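Local coordinates for transcriptional regulator, LacI family protein (Rhodococcus jostii, PDB 3K9C) that probably regulates transcription as a LacI-family factor that binds regulatory DNA, its periplasmic-binding-protein-like region probably sensing a small effector such as a sugar, at residues G102-G113 with A260-H268; L29-R40 with A240-D249. All blocks are in the same frame, centred on the assembly; numbering follows the deposited sequence.

Contact 1: G102-G113 with A260-H268; sequences GVGAVRGDDVAG and AVDLVLAPH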
loop_
_atom_site.group_PDB
_atom_site.type_symbol
_atom_site.label_atom_id
_atom_site.label_comp_id
_atom_site.label_asym_id
_atom_site.label_seq_id
_atom_site.Cartn_x
_atom_site.Cartn_y
_atom_site.Cartn_z
ATOM N N GLY B 102 -24.166 -8.394 20.046
ATOM C CA GLY B 102 -23.067 -8.599 20.969
ATOM C C GLY B 102 -21.756 -8.197 20.325
ATOM O O GLY B 102 -20.788 -7.886 21.020
ATOM N N VAL B 103 -21.722 -8.218 18.993
ATOM C CA VAL B 103 -20.534 -7.819 18.242
ATOM C C VAL B 103 -20.831 -6.470 17.608
ATOM O O VAL B 103 -21.690 -6.365 16.738
ATOM C CB VAL B 103 -20.181 -8.828 17.126
ATOM C CG1 VAL B 103 -18.977 -8.325 16.334
ATOM C CG2 VAL B 103 -19.860 -10.186 17.734
ATOM N N GLY B 104 -20.122 -5.438 18.055
ATOM C CA GLY B 104 -20.343 -4.103 17.526
ATOM C C GLY B 104 -19.804 -3.885 16.124
ATOM O O GLY B 104 -18.991 -4.659 15.630
ATOM N N ALA B 105 -20.265 -2.822 15.479
ATOM C CA ALA B 105 -19.813 -2.506 14.138
ATOM C C ALA B 105 -19.850 -1.010 13.901
ATOM O O ALA B 105 -20.695 -0.297 14.444
ATOM C CB ALA B 105 -20.671 -3.208 13.122
ATOM N N VAL B 106 -18.903 -0.547 13.096
ATOM C CA VAL B 106 -18.775 0.849 12.715
ATOM C C VAL B 106 -18.475 0.784 11.219
ATOM O O VAL B 106 -17.387 0.364 10.807
ATOM C CB VAL B 106 -17.615 1.529 13.468
ATOM C CG1 VAL B 106 -17.365 2.907 12.902
ATOM C CG2 VAL B 106 -17.951 1.623 14.956
ATOM N N ARG B 107 -19.450 1.186 10.411
ATOM C CA ARG B 107 -19.328 1.130 8.960
ATOM C C ARG B 107 -19.965 2.328 8.272
ATOM O O ARG B 107 -20.744 3.074 8.879
ATOM C CB ARG B 107 -19.993 -0.153 8.460
ATOM C CG ARG B 107 -21.465 -0.257 8.851
ATOM C CD ARG B 107 -21.928 -1.701 8.910
ATOM N NE ARG B 107 -23.333 -1.827 9.288
ATOM C CZ ARG B 107 -24.359 -1.574 8.480
ATOM N NH1 ARG B 107 -24.152 -1.181 7.230
ATOM N NH2 ARG B 107 -25.602 -1.705 8.930
ATOM N N GLY B 108 -19.629 2.500 6.998
ATOM C CA GLY B 108 -20.187 3.595 6.231
ATOM C C GLY B 108 -21.482 3.157 5.577
ATOM O O GLY B 108 -21.744 1.959 5.430
ATOM N N ASP B 109 -22.306 4.126 5.197
ATOM C CA ASP B 109 -23.572 3.825 4.544
ATOM C C ASP B 109 -23.278 3.609 3.054
ATOM O O ASP B 109 -23.428 4.528 2.250
ATOM C CB ASP B 109 -24.542 4.997 4.721
ATOM C CG ASP B 109 -25.977 4.628 4.368
ATOM O OD1 ASP B 109 -26.186 3.889 3.378
ATOM O OD2 ASP B 109 -26.891 5.089 5.084
ATOM N N ASP B 110 -22.849 2.395 2.709
ATOM C CA ASP B 110 -22.506 2.037 1.333
ATOM C C ASP B 110 -23.588 2.339 0.305
ATOM O O ASP B 110 -23.280 2.804 -0.793
ATOM C CB ASP B 110 -22.111 0.551 1.241
ATOM C CG ASP B 110 -20.782 0.253 1.935
ATOM O OD1 ASP B 110 -19.827 1.041 1.762
ATOM O OD2 ASP B 110 -20.687 -0.774 2.644
ATOM N N VAL B 111 -24.844 2.053 0.642
ATOM C CA VAL B 111 -25.949 2.333 -0.279
ATOM C C VAL B 111 -25.953 3.832 -0.541
ATOM O O VAL B 111 -25.951 4.271 -1.688
ATOM C CB VAL B 111 -27.323 1.917 0.325
ATOM C CG1 VAL B 111 -28.466 2.417 -0.553
ATOM C CG2 VAL B 111 -27.396 0.407 0.453
ATOM N N ALA B 112 -25.937 4.614 0.535
ATOM C CA ALA B 112 -25.935 6.071 0.421
ATOM C C ALA B 112 -24.719 6.566 -0.351
ATOM O O ALA B 112 -24.821 7.477 -1.168
ATOM C CB ALA B 112 -25.955 6.708 1.814
ATOM N N GLY B 113 -23.564 5.959 -0.090
ATOM C CA GLY B 113 -22.345 6.376 -0.762
ATOM C C GLY B 113 -22.381 6.250 -2.270
ATOM O O GLY B 113 -22.059 7.199 -3.001
ATOM N N ALA B 260 -23.428 -3.789 22.625
ATOM C CA ALA B 260 -22.820 -3.610 21.309
ATOM C C ALA B 260 -23.735 -2.828 20.375
ATOM O O ALA B 260 -24.940 -3.069 20.325
ATOM C CB ALA B 260 -22.486 -4.961 20.704
ATOM N N VAL B 261 -23.154 -1.894 19.629
ATOM C CA VAL B 261 -23.917 -1.058 18.709
ATOM C C VAL B 261 -23.465 -1.182 17.254
ATOM O O VAL B 261 -22.283 -1.389 16.974
ATOM C CB VAL B 261 -23.813 0.440 19.114
ATOM C CG1 VAL B 261 -24.536 1.308 18.107
ATOM C CG2 VAL B 261 -24.396 0.647 20.505
ATOM N N ASP B 262 -24.424 -1.055 16.341
ATOM C CA ASP B 262 -24.169 -1.098 14.905
ATOM C C ASP B 262 -24.249 0.353 14.434
ATOM O O ASP B 262 -25.327 0.849 14.107
ATOM C CB ASP B 262 -25.233 -1.934 14.197
ATOM C CG ASP B 262 -25.113 -1.868 12.681
ATOM O OD1 ASP B 262 -24.042 -2.238 12.152
ATOM O OD2 ASP B 262 -26.089 -1.446 12.018
ATOM N N LEU B 263 -23.104 1.030 14.409
ATOM C CA LEU B 263 -23.040 2.433 14.016
ATOM C C LEU B 263 -22.759 2.677 12.528
ATOM O O LEU B 263 -21.676 2.361 12.028
ATOM C CB LEU B 263 -21.977 3.143 14.859
ATOM C CG LEU B 263 -21.827 4.650 14.675
ATOM C CD1 LEU B 263 -23.154 5.341 14.974
ATOM C CD2 LEU B 263 -20.738 5.170 15.600
ATOM N N VAL B 264 -23.738 3.247 11.829
ATOM C CA VAL B 264 -23.589 3.548 10.410
ATOM C C VAL B 264 -23.296 5.032 10.210
ATOM O O VAL B 264 -24.048 5.886 10.672
ATOM C CB VAL B 264 -24.857 3.174 9.619
ATOM C CG1 VAL B 264 -24.707 3.596 8.168
ATOM C CG2 VAL B 264 -25.093 1.668 9.696
ATOM N N LEU B 265 -22.203 5.327 9.509
ATOM C CA LEU B 265 -21.782 6.697 9.248
ATOM C C LEU B 265 -22.060 7.168 7.819
ATOM O O LEU B 265 -21.964 6.398 6.860
ATOM C CB LEU B 265 -20.287 6.833 9.535
ATOM C CG LEU B 265 -19.805 6.202 10.847
ATOM C CD1 LEU B 265 -18.314 6.447 11.008
ATOM C CD2 LEU B 265 -20.578 6.791 12.027
ATOM N N ALA B 266 -22.388 8.448 7.685
ATOM C CA ALA B 266 -22.672 9.036 6.384
ATOM C C ALA B 266 -21.389 9.344 5.629
ATOM O O ALA B 266 -20.439 9.880 6.193
ATOM C CB ALA B 266 -23.470 10.312 6.552
ATOM N N PRO B 267 -21.341 8.991 4.336
ATOM C CA PRO B 267 -20.158 9.249 3.512
ATOM C C PRO B 267 -20.392 10.549 2.750
ATOM O O PRO B 267 -21.486 11.101 2.793
ATOM C CB PRO B 267 -20.140 8.048 2.581
ATOM C CG PRO B 267 -21.600 7.870 2.292
ATOM C CD PRO B 267 -22.232 8.019 3.672
ATOM N N HIS B 268 -19.369 11.050 2.072
ATOM C CA HIS B 268 -19.537 12.264 1.283
ATOM C C HIS B 268 -18.740 12.208 0.000
ATOM O O HIS B 268 -17.767 11.461 -0.111
ATOM C CB HIS B 268 -19.203 13.532 2.094
ATOM C CG HIS B 268 -17.959 13.440 2.918
ATOM N ND1 HIS B 268 -16.708 13.753 2.426
ATOM C CD2 HIS B 268 -17.778 13.110 4.220
ATOM C CE1 HIS B 268 -15.812 13.622 3.388
ATOM N NE2 HIS B 268 -16.437 13.233 4.487
#
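Ala-105 and Arg-107 zip strand 104-108 to strand 262-265 in parallel, each giving its backbone N-H to one residue and its carbonyl to another: Ala-105 to Val-261 and Leu-263, Arg-107 to Leu-263 and Leu-265. Asp-109 N extends the ladder to Leu-265 O (2.8 Å). The buried side carries Val-106 and Leu-265, where CG1 of Val-106 meets CD1 of Leu-265 at 4.1 Å under helix 240-255, whose Met-243 and Ala-246 cover Val-106. The other face is polar and more open to solvent, with Asp-262 and Val-264 exposed. There Arg-107 grips Asp-262 side-on, NE to OD1 at 3.0 Å and NH2 to OD2 at 3.1 Å, both through syn lone pairs, with the two planar groups 24° apart. CG of Arg-107 sits between the backbone N and carbonyl carbon (chi1 58°), and the chain, extended from CG to NE, then reaches across the neighbouring strand to Asp-262. CG2 of Val-264 covers the centre of the guanidinium, 3.5 Å above its plane. Beyond the strands, CG of Pro-267 packs on CA of Gly-113 at 3.5 Å, in the first turn of the helix that Asp-109 N-caps, its OD1 accepting from Ala-112 N (2.9 Å). The arrangement is consistent with two of the three interdomain crossings of the periplasmic-binding-protein-like fold of LacI regulators.

Contact 2: L29-R40 with A240-D249; sequences LVEQIYAAATRR and ATHMAEAAVD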
loop_
_atom_site.group_PDB
_atom_site.type_symbol
_atom_site.label_atom_id
_atom_site.label_comp_id
_atom_site.label_asym_id
_atom_site.label_seq_id
_atom_site.Cartn_x
_atom_site.Cartn_y
_atom_site.Cartn_z
ATOM N N LEU B 29 -7.244 3.709 8.005
ATOM C CA LEU B 29 -7.961 3.394 9.234
ATOM C C LEU B 29 -6.990 3.082 10.364
ATOM O O LEU B 29 -7.171 3.557 11.482
ATOM C CB LEU B 29 -8.921 2.210 9.025
ATOM C CG LEU B 29 -10.216 2.504 8.244
ATOM C CD1 LEU B 29 -11.023 1.229 8.045
ATOM C CD2 LEU B 29 -11.049 3.535 8.998
ATOM N N VAL B 30 -5.954 2.298 10.080
ATOM C CA VAL B 30 -4.983 1.960 11.122
ATOM C C VAL B 30 -4.301 3.218 11.661
ATOM O O VAL B 30 -4.196 3.402 12.874
ATOM C CB VAL B 30 -3.884 0.997 10.606
ATOM C CG1 VAL B 30 -2.698 1.010 11.561
ATOM C CG2 VAL B 30 -4.443 -0.432 10.488
ATOM N N GLU B 31 -3.824 4.073 10.761
ATOM C CA GLU B 31 -3.160 5.296 11.182
ATOM C C GLU B 31 -4.041 6.085 12.129
ATOM O O GLU B 31 -3.596 6.510 13.191
ATOM C CB GLU B 31 -2.798 6.174 9.981
ATOM C CG GLU B 31 -2.260 7.547 10.378
ATOM C CD GLU B 31 -1.712 8.322 9.191
ATOM O OE1 GLU B 31 -1.949 7.902 8.036
ATOM O OE2 GLU B 31 -1.051 9.357 9.414
ATOM N N GLN B 32 -5.297 6.279 11.741
ATOM C CA GLN B 32 -6.224 7.022 12.576
ATOM C C GLN B 32 -6.602 6.284 13.866
ATOM O O GLN B 32 -6.820 6.918 14.902
ATOM C CB GLN B 32 -7.469 7.397 11.760
ATOM C CG GLN B 32 -7.130 8.298 10.586
ATOM C CD GLN B 32 -6.420 9.565 11.033
ATOM O OE1 GLN B 32 -5.609 10.134 10.300
ATOM N NE2 GLN B 32 -6.735 10.020 12.234
ATOM N N ILE B 33 -6.675 4.953 13.821
ATOM C CA ILE B 33 -7.010 4.196 15.026
ATOM C C ILE B 33 -5.921 4.399 16.072
ATOM O O ILE B 33 -6.209 4.591 17.253
ATOM C CB ILE B 33 -7.177 2.690 14.726
ATOM C CG1 ILE B 33 -8.470 2.480 13.923
ATOM C CG2 ILE B 33 -7.209 1.888 16.033
ATOM C CD1 ILE B 33 -8.681 1.060 13.433
ATOM N N TYR B 34 -4.670 4.360 15.626
ATOM C CA TYR B 34 -3.531 4.572 16.506
ATOM C C TYR B 34 -3.697 5.913 17.218
ATOM O O TYR B 34 -3.525 6.006 18.433
ATOM C CB TYR B 34 -2.237 4.619 15.700
ATOM C CG TYR B 34 -1.438 3.335 15.641
ATOM C CD1 TYR B 34 -1.163 2.733 14.419
ATOM C CD2 TYR B 34 -0.879 2.772 16.798
ATOM C CE1 TYR B 34 -0.342 1.606 14.331
ATOM C CE2 TYR B 34 -0.055 1.641 16.726
ATOM C CZ TYR B 34 0.210 1.067 15.485
ATOM O OH TYR B 34 1.035 -0.024 15.373
ATOM N N ALA B 35 -4.027 6.947 16.447
ATOM C CA ALA B 35 -4.191 8.292 16.988
ATOM C C ALA B 35 -5.370 8.402 17.950
ATOM O O ALA B 35 -5.242 8.989 19.028
ATOM C CB ALA B 35 -4.335 9.305 15.843
ATOM N N ALA B 36 -6.517 7.841 17.576
ATOM C CA ALA B 36 -7.691 7.891 18.448
ATOM C C ALA B 36 -7.388 7.130 19.743
ATOM O O ALA B 36 -7.740 7.569 20.844
ATOM C CB ALA B 36 -8.895 7.278 17.744
ATOM N N ALA B 37 -6.718 5.992 19.594
ATOM C CA ALA B 37 -6.346 5.151 20.720
ATOM C C ALA B 37 -5.497 5.928 21.723
ATOM O O ALA B 37 -5.765 5.908 22.927
ATOM C CB ALA B 37 -5.572 3.936 20.220
ATOM N N THR B 38 -4.465 6.597 21.216
ATOM C CA THR B 38 -3.565 7.381 22.052
ATOM C C THR B 38 -4.305 8.491 22.794
ATOM O O THR B 38 -4.044 8.747 23.965
ATOM C CB THR B 38 -2.453 8.017 21.212
ATOM O OG1 THR B 38 -1.617 6.986 20.676
ATOM C CG2 THR B 38 -1.607 8.958 22.059
ATOM N N ARG B 39 -5.228 9.151 22.108
ATOM C CA ARG B 39 -5.984 10.221 22.740
ATOM C C ARG B 39 -6.788 9.692 23.921
ATOM O O ARG B 39 -7.137 10.451 24.826
ATOM C CB ARG B 39 -6.911 10.905 21.713
ATOM C CG ARG B 39 -6.156 11.719 20.649
ATOM C CD ARG B 39 -7.059 12.725 19.947
ATOM N NE ARG B 39 -8.041 12.087 19.073
ATOM C CZ ARG B 39 -7.769 11.615 17.860
ATOM N NH1 ARG B 39 -6.539 11.709 17.370
ATOM N NH2 ARG B 39 -8.729 11.054 17.134
ATOM N N ARG B 40 -7.074 8.393 23.921
ATOM C CA ARG B 40 -7.846 7.791 25.002
ATOM C C ARG B 40 -6.967 7.038 26.001
ATOM O O ARG B 40 -7.475 6.426 26.936
ATOM C CB ARG B 40 -8.901 6.834 24.440
ATOM C CG ARG B 40 -9.733 7.416 23.315
ATOM C CD ARG B 40 -10.633 8.539 23.789
ATOM N NE ARG B 40 -12.005 8.081 24.005
ATOM C CZ ARG B 40 -12.391 7.314 25.021
ATOM N NH1 ARG B 40 -11.507 6.917 25.924
ATOM N NH2 ARG B 40 -13.662 6.941 25.132
ATOM N N ALA B 240 -12.277 8.325 7.229
ATOM C CA ALA B 240 -11.441 7.434 8.025
ATOM C C ALA B 240 -11.224 7.901 9.477
ATOM O O ALA B 240 -11.346 7.108 10.424
ATOM C CB ALA B 240 -10.097 7.250 7.330
ATOM N N THR B 241 -10.904 9.176 9.658
ATOM C CA THR B 241 -10.667 9.687 10.999
ATOM C C THR B 241 -11.870 9.475 11.917
ATOM O O THR B 241 -11.728 8.929 13.008
ATOM C CB THR B 241 -10.304 11.176 10.974
ATOM O OG1 THR B 241 -9.189 11.377 10.101
ATOM C CG2 THR B 241 -9.921 11.647 12.372
ATOM N N HIS B 242 -13.053 9.886 11.475
ATOM C CA HIS B 242 -14.252 9.716 12.298
ATOM C C HIS B 242 -14.611 8.239 12.475
ATOM O O HIS B 242 -15.116 7.833 13.520
ATOM C CB HIS B 242 -15.441 10.458 11.686
ATOM C CG HIS B 242 -16.676 10.423 12.536
ATOM N ND1 HIS B 242 -17.886 10.931 12.115
ATOM C CD2 HIS B 242 -16.884 9.947 13.787
ATOM C CE1 HIS B 242 -18.786 10.769 13.070
ATOM N NE2 HIS B 242 -18.203 10.174 14.096
HETATM N N MSE B 243 -14.358 7.434 11.451
HETATM C CA MSE B 243 -14.648 6.016 11.542
HETATM C C MSE B 243 -13.707 5.367 12.567
HETATM O O MSE B 243 -14.127 4.526 13.357
HETATM C CB MSE B 243 -14.488 5.356 10.172
HETATM C CG MSE B 243 -15.112 3.976 10.087
HETATM SE SE MSE B 243 -15.092 3.328 8.253
HETATM C CE MSE B 243 -16.616 4.336 7.636
ATOM N N ALA B 244 -12.440 5.774 12.560
ATOM C CA ALA B 244 -11.455 5.234 13.496
ATOM C C ALA B 244 -11.797 5.607 14.941
ATOM O O ALA B 244 -11.724 4.769 15.840
ATOM C CB ALA B 244 -10.065 5.745 13.148
ATOM N N GLU B 245 -12.164 6.870 15.164
ATOM C CA GLU B 245 -12.512 7.333 16.507
ATOM C C GLU B 245 -13.742 6.600 17.022
ATOM O O GLU B 245 -13.810 6.240 18.195
ATOM C CB GLU B 245 -12.798 8.842 16.514
ATOM C CG GLU B 245 -11.658 9.716 16.048
ATOM C CD GLU B 245 -11.828 11.166 16.484
ATOM O OE1 GLU B 245 -11.780 11.424 17.707
ATOM O OE2 GLU B 245 -12.009 12.046 15.611
ATOM N N ALA B 246 -14.714 6.391 16.139
ATOM C CA ALA B 246 -15.950 5.705 16.492
ATOM C C ALA B 246 -15.689 4.239 16.828
ATOM O O ALA B 246 -16.289 3.685 17.755
ATOM C CB ALA B 246 -16.940 5.811 15.354
ATOM N N ALA B 247 -14.791 3.608 16.075
ATOM C CA ALA B 247 -14.461 2.215 16.321
ATOM C C ALA B 247 -13.792 2.076 17.694
ATOM O O ALA B 247 -14.124 1.167 18.463
ATOM C CB ALA B 247 -13.540 1.694 15.219
ATOM N N VAL B 248 -12.853 2.974 17.994
ATOM C CA VAL B 248 -12.159 2.946 19.281
ATOM C C VAL B 248 -13.138 3.192 20.439
ATOM O O VAL B 248 -13.090 2.480 21.443
ATOM C CB VAL B 248 -11.006 4.000 19.346
ATOM C CG1 VAL B 248 -10.533 4.181 20.788
ATOM C CG2 VAL B 248 -9.832 3.537 18.501
ATOM N N ASP B 249 -14.015 4.190 20.301
ATOM C CA ASP B 249 -14.999 4.500 21.346
ATOM C C ASP B 249 -15.977 3.347 21.536
ATOM O O ASP B 249 -16.339 3.016 22.661
ATOM C CB ASP B 249 -15.783 5.767 21.007
ATOM C CG ASP B 249 -14.955 7.028 21.165
ATOM O OD1 ASP B 249 -14.235 7.140 22.180
ATOM O OD2 ASP B 249 -15.033 7.915 20.282
#
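Ala-244 presses its CB against CB of Gln-32, 3.4 Å away, at the centre of a helix pair packed on one face of the seven-stranded sheet in this alpha/beta periplasmic-binding-protein-like fold. Small residues, Ala-36 and Ala-244 among them, let the axes of helices 29-39 and 240-249 approach to 8.1 Å while crossing at -51°. Ile-33 straddles the contact: CG1, anti to the carbonyl carbon (chi1 -71°), lies on Ala-244 CB, whereas CG2 reaches CG2 of Val-248 at 4.0 Å. That same Val-248 methyl also touches Ala-36 CB. At the N-terminal ends, CD2 of Leu-29 spans Ala-240 and the CB and SE of selenomethionine Met-243. Gln-32 bends at chi2 (-57°), bringing its amide obliquely across Thr-241, with CD 3.4 Å from OG1. One turn further along this flank, Arg-39 folds back at chi3, one guanidinium face over CA of Ala-36, and its NH2 meets OE1 of Glu-245 at 3.1 Å from above the carboxylate, the two planes almost perpendicular. On the other flank, Arg-40, bent at chi2 and chi3, slides past CG1 of Val-248 before NE and NH2 converge on a single oxygen, OD1 of Asp-249, each at 3.0 Å in a weak, bent bond.

From the N terminus the chain forms strand 13-20 and then helix 24-39, and later reaches strand 104-108 and helix 110-123, which leads to the four-stranded sheet of the other lobe. On returning, helix 240-255 closes contact 2 against helix 24-39, and strand 262-270 then closes contact 1. The two loops therefore cross: 29-40, 102-113, 240-249, 260-268. Both tie late chain to the N-terminal part of the seven-stranded sheet, contact 1 within the sheet and contact 2 between helices on its face. Met-243 joins them, its CE lying 3.6 Å from Gly-108 N. Across the outer side of helix 24-39, Tyr-34 and Glu-31 hydrogen-bond to the second subunit.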